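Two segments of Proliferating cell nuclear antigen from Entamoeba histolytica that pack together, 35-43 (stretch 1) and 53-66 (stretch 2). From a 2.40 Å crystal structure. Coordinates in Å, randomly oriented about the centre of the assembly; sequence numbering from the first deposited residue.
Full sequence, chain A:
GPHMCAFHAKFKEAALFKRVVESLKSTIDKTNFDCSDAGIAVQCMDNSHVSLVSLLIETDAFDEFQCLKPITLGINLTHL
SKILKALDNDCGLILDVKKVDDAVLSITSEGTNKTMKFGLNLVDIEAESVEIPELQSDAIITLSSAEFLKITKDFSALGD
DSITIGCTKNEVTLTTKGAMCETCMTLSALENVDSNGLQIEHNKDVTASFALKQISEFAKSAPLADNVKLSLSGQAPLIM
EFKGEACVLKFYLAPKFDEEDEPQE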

# COMPACT_ATOMS: atom_id res chain seq x y z
N CYS A 35 28.96 10.12 21.47
CA CYS A 35 29.23 11.43 20.93
C CYS A 35 30.55 11.97 21.49
O CYS A 35 30.98 11.59 22.58
N SER A 36 31.20 12.82 20.72
CA SER A 36 32.42 13.45 21.16
C SER A 36 32.67 14.59 20.19
O SER A 36 31.87 14.81 19.29
N ASP A 37 33.76 15.32 20.38
CA ASP A 37 34.06 16.43 19.49
C ASP A 37 34.47 15.94 18.11
O ASP A 37 34.72 16.73 17.21
N ALA A 38 34.53 14.62 17.95
CA ALA A 38 34.89 14.00 16.67
C ALA A 38 33.67 13.48 15.90
O ALA A 38 33.78 13.07 14.75
N GLY A 39 32.50 13.50 16.55
CA GLY A 39 31.26 13.15 15.88
C GLY A 39 30.41 12.17 16.65
O GLY A 39 30.45 12.11 17.87
N ILE A 40 29.61 11.41 15.91
CA ILE A 40 28.74 10.41 16.51
C ILE A 40 29.13 9.03 15.97
O ILE A 40 29.28 8.84 14.77
N ALA A 41 29.29 8.09 16.89
CA ALA A 41 29.79 6.78 16.52
C ALA A 41 28.93 5.69 17.12
O ALA A 41 28.36 5.85 18.20
N VAL A 42 28.84 4.58 16.41
CA VAL A 42 28.19 3.38 16.92
C VAL A 42 28.98 2.15 16.49
O VAL A 42 29.17 1.91 15.31
N GLN A 43 29.45 1.39 17.46
CA GLN A 43 30.16 0.14 17.20
C GLN A 43 29.61 -0.91 18.13
O GLN A 43 29.81 -0.84 19.35
N VAL A 53 28.27 -3.84 13.53
CA VAL A 53 27.87 -2.59 12.91
C VAL A 53 28.85 -1.50 13.31
O VAL A 53 29.26 -1.44 14.47
N SER A 54 29.22 -0.65 12.36
CA SER A 54 30.14 0.45 12.61
C SER A 54 29.68 1.73 11.94
O SER A 54 29.78 1.87 10.73
N LEU A 55 29.18 2.68 12.73
CA LEU A 55 28.75 3.96 12.18
C LEU A 55 29.63 5.11 12.63
O LEU A 55 30.04 5.19 13.79
N LEU A 56 29.91 6.01 11.70
CA LEU A 56 30.56 7.25 12.03
C LEU A 56 29.91 8.41 11.30
O LEU A 56 30.01 8.52 10.09
N ILE A 57 29.22 9.26 12.04
CA ILE A 57 28.82 10.54 11.47
C ILE A 57 29.86 11.56 11.87
O ILE A 57 30.17 11.72 13.05
N GLU A 58 30.42 12.26 10.89
CA GLU A 58 31.46 13.22 11.16
C GLU A 58 30.90 14.60 11.42
O GLU A 58 29.73 14.86 11.13
N THR A 59 31.73 15.49 11.96
CA THR A 59 31.27 16.84 12.31
C THR A 59 30.92 17.68 11.07
O THR A 59 30.19 18.67 11.18
N ASP A 60 31.43 17.27 9.91
CA ASP A 60 31.11 17.92 8.63
C ASP A 60 29.66 17.70 8.18
O ASP A 60 29.20 18.31 7.22
N ALA A 61 28.96 16.82 8.88
CA ALA A 61 27.56 16.55 8.57
C ALA A 61 26.61 17.56 9.23
O ALA A 61 25.40 17.54 8.99
N PHE A 62 27.17 18.44 10.05
CA PHE A 62 26.39 19.37 10.85
C PHE A 62 26.71 20.82 10.53
O PHE A 62 27.83 21.16 10.16
N ASP A 63 25.71 21.68 10.70
CA ASP A 63 25.90 23.12 10.62
C ASP A 63 26.39 23.67 11.95
O ASP A 63 27.15 24.64 11.98
N GLU A 64 25.95 23.06 13.04
CA GLU A 64 26.46 23.36 14.38
C GLU A 64 26.79 22.06 15.09
O GLU A 64 26.09 21.05 14.93
N PHE A 65 27.87 22.07 15.87
CA PHE A 65 28.26 20.88 16.62
C PHE A 65 29.12 21.24 17.82
O PHE A 65 30.15 21.89 17.70
N GLN A 66 28.68 20.79 18.98
CA GLN A 66 29.39 21.02 20.22
C GLN A 66 29.25 19.77 21.07
O GLN A 66 28.15 19.34 21.38

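The contact between these two segments of proliferating cell nuclear antigen is an antiparallel strand pairing whose two faces differ in character, with an aromatic ring closing its turn end, and it illustrates how a regular backbone ladder sorts side chains by alternation. Strands 39-43 and 53-57 are joined by two pairs of backbone hydrogen bonds, from Ile-40 N to Ile-57 O (2.9 Å) with Ile-57 N to Ile-40 O (2.8 Å), and from Val-42 N to Leu-55 O (2.9 Å) with Leu-55 N to Val-42 O (2.7 Å).

Because successive residues alternate, Ile-40, Val-42, Leu-55 and Ile-57 share one buried, wholly apolar face. Ile-40 and Ile-57 both adopt the m,t rotamer, their CB atoms 4.3 Å apart; Val-42 (t) faces Leu-55 (t,p) across 4.0 Å between CB atoms. Ile-40 reaches further, placing CD1 3.7 Å from Phe-62 CZ, and has the most surface covered by the opposing stretch. The other face, carrying Ala-41, Gln-43, Ser-54 (t) and Leu-56 (t,p), is partly exposed and mixed in polarity.

At the turn end, Phe-65 (chi1 t) points toward stretch 1 and fits its ring against the type I turn from Ser-36 to Gly-39. Ser-36 O lies at the ring edge, 3.1 Å from Phe-65 CE2, while Gly-39 CA approaches Phe-65 CZ at 3.8 Å. Gly-39 suits this site doubly: its backbone angles by themselves call for glycine, and a CB here would clash with Ile-57 O. Ser-36, in the p rotamer, turns its side chain back to the turn, where OG accepts a hydrogen bond from Ala-38 N (3.1 Å).

Thr-59 (p) sets CG2 3.5 Å from Asp-37 O, while its OG1 lies 2.8 Å from a water that donates a weak hydrogen bond to Asp-37 O (3.4 Å from the water O), bridging the stretches.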

# COMPACT_ATOMS: atom_id res chain seq x y z
CB CYS A 35 28.07 12.38 21.24
SG CYS A 35 26.45 11.66 20.87
CB SER A 36 33.57 12.46 21.16
OG SER A 36 34.04 12.19 19.85
CB ASP A 37 35.10 17.38 20.10
CG ASP A 37 36.36 16.67 20.58
OD1 ASP A 37 36.96 17.11 21.57
OD2 ASP A 37 36.78 15.67 19.96
CB ALA A 38 35.89 12.89 16.89
CB ILE A 40 27.25 10.71 16.22
CG1 ILE A 40 26.94 12.15 16.63
CG2 ILE A 40 26.34 9.73 16.95
CD1 ILE A 40 25.57 12.61 16.27
CB ALA A 41 31.23 6.63 16.99
CB VAL A 42 26.73 3.29 16.45
CG1 VAL A 42 26.12 1.94 16.84
CG2 VAL A 42 25.92 4.44 17.00
CB GLN A 43 31.66 0.29 17.43
CG GLN A 43 32.41 0.83 16.23
CD GLN A 43 33.86 0.40 16.20
OE1 GLN A 43 34.35 -0.26 17.12
NE2 GLN A 43 34.56 0.77 15.13
CB VAL A 53 26.46 -2.16 13.34
CG1 VAL A 53 25.98 -1.00 12.49
CG2 VAL A 53 25.48 -3.33 13.26
CB SER A 54 31.52 0.09 12.07
OG SER A 54 32.38 1.21 12.12
CB LEU A 55 27.31 4.28 12.58
CG LEU A 55 26.85 5.74 12.39
CD1 LEU A 55 26.54 6.06 10.92
CD2 LEU A 55 25.64 6.04 13.26
CB LEU A 56 32.03 7.19 11.66
CG LEU A 56 32.72 8.52 11.89
CD1 LEU A 56 32.61 8.90 13.36
CD2 LEU A 56 34.17 8.46 11.44
CB ILE A 57 27.44 10.99 11.95
CG1 ILE A 57 26.45 9.83 11.86
CG2 ILE A 57 26.96 12.16 11.12
CD1 ILE A 57 25.10 10.15 12.41
CB GLU A 58 32.40 13.30 9.96
CG GLU A 58 33.12 12.01 9.65
CD GLU A 58 34.38 12.26 8.85
OE1 GLU A 58 35.46 12.38 9.47
OE2 GLU A 58 34.26 12.38 7.61
CB THR A 59 32.26 17.58 13.27
OG1 THR A 59 33.55 17.72 12.67
CG2 THR A 59 32.39 16.84 14.60
CB ASP A 60 32.05 17.42 7.53
CG ASP A 60 33.37 18.15 7.50
OD1 ASP A 60 34.42 17.49 7.42
OD2 ASP A 60 33.36 19.40 7.55
CB ALA A 61 27.21 15.12 8.98
CB PHE A 62 26.65 19.13 12.34
CG PHE A 62 26.52 17.70 12.75
CD1 PHE A 62 25.32 17.21 13.23
CD2 PHE A 62 27.60 16.84 12.64
CE1 PHE A 62 25.20 15.88 13.61
CE2 PHE A 62 27.49 15.51 13.02
CZ PHE A 62 26.29 15.03 13.50
CB ASP A 63 24.60 23.81 10.21
CG ASP A 63 24.35 23.72 8.72
OD1 ASP A 63 23.17 23.63 8.32
OD2 ASP A 63 25.34 23.75 7.96
CB GLU A 64 25.43 24.13 15.20
CG GLU A 64 24.93 25.39 14.54
CD GLU A 64 23.88 26.10 15.37
OE1 GLU A 64 23.61 27.29 15.08
OE2 GLU A 64 23.34 25.48 16.30
CB PHE A 65 28.98 19.87 15.73
CG PHE A 65 29.13 18.51 16.36
CD1 PHE A 65 28.17 17.53 16.15
CD2 PHE A 65 30.21 18.22 17.18
CE1 PHE A 65 28.29 16.29 16.74
CE2 PHE A 65 30.34 16.97 17.77
CZ PHE A 65 29.38 16.01 17.55
CB GLN A 66 28.82 22.23 20.96
CG GLN A 66 29.30 22.39 22.40
CD GLN A 66 30.79 22.72 22.51
OE1 GLN A 66 31.48 22.93 21.50
NE2 GLN A 66 31.30 22.76 23.74
O HOH W 1 35.98 17.44 14.11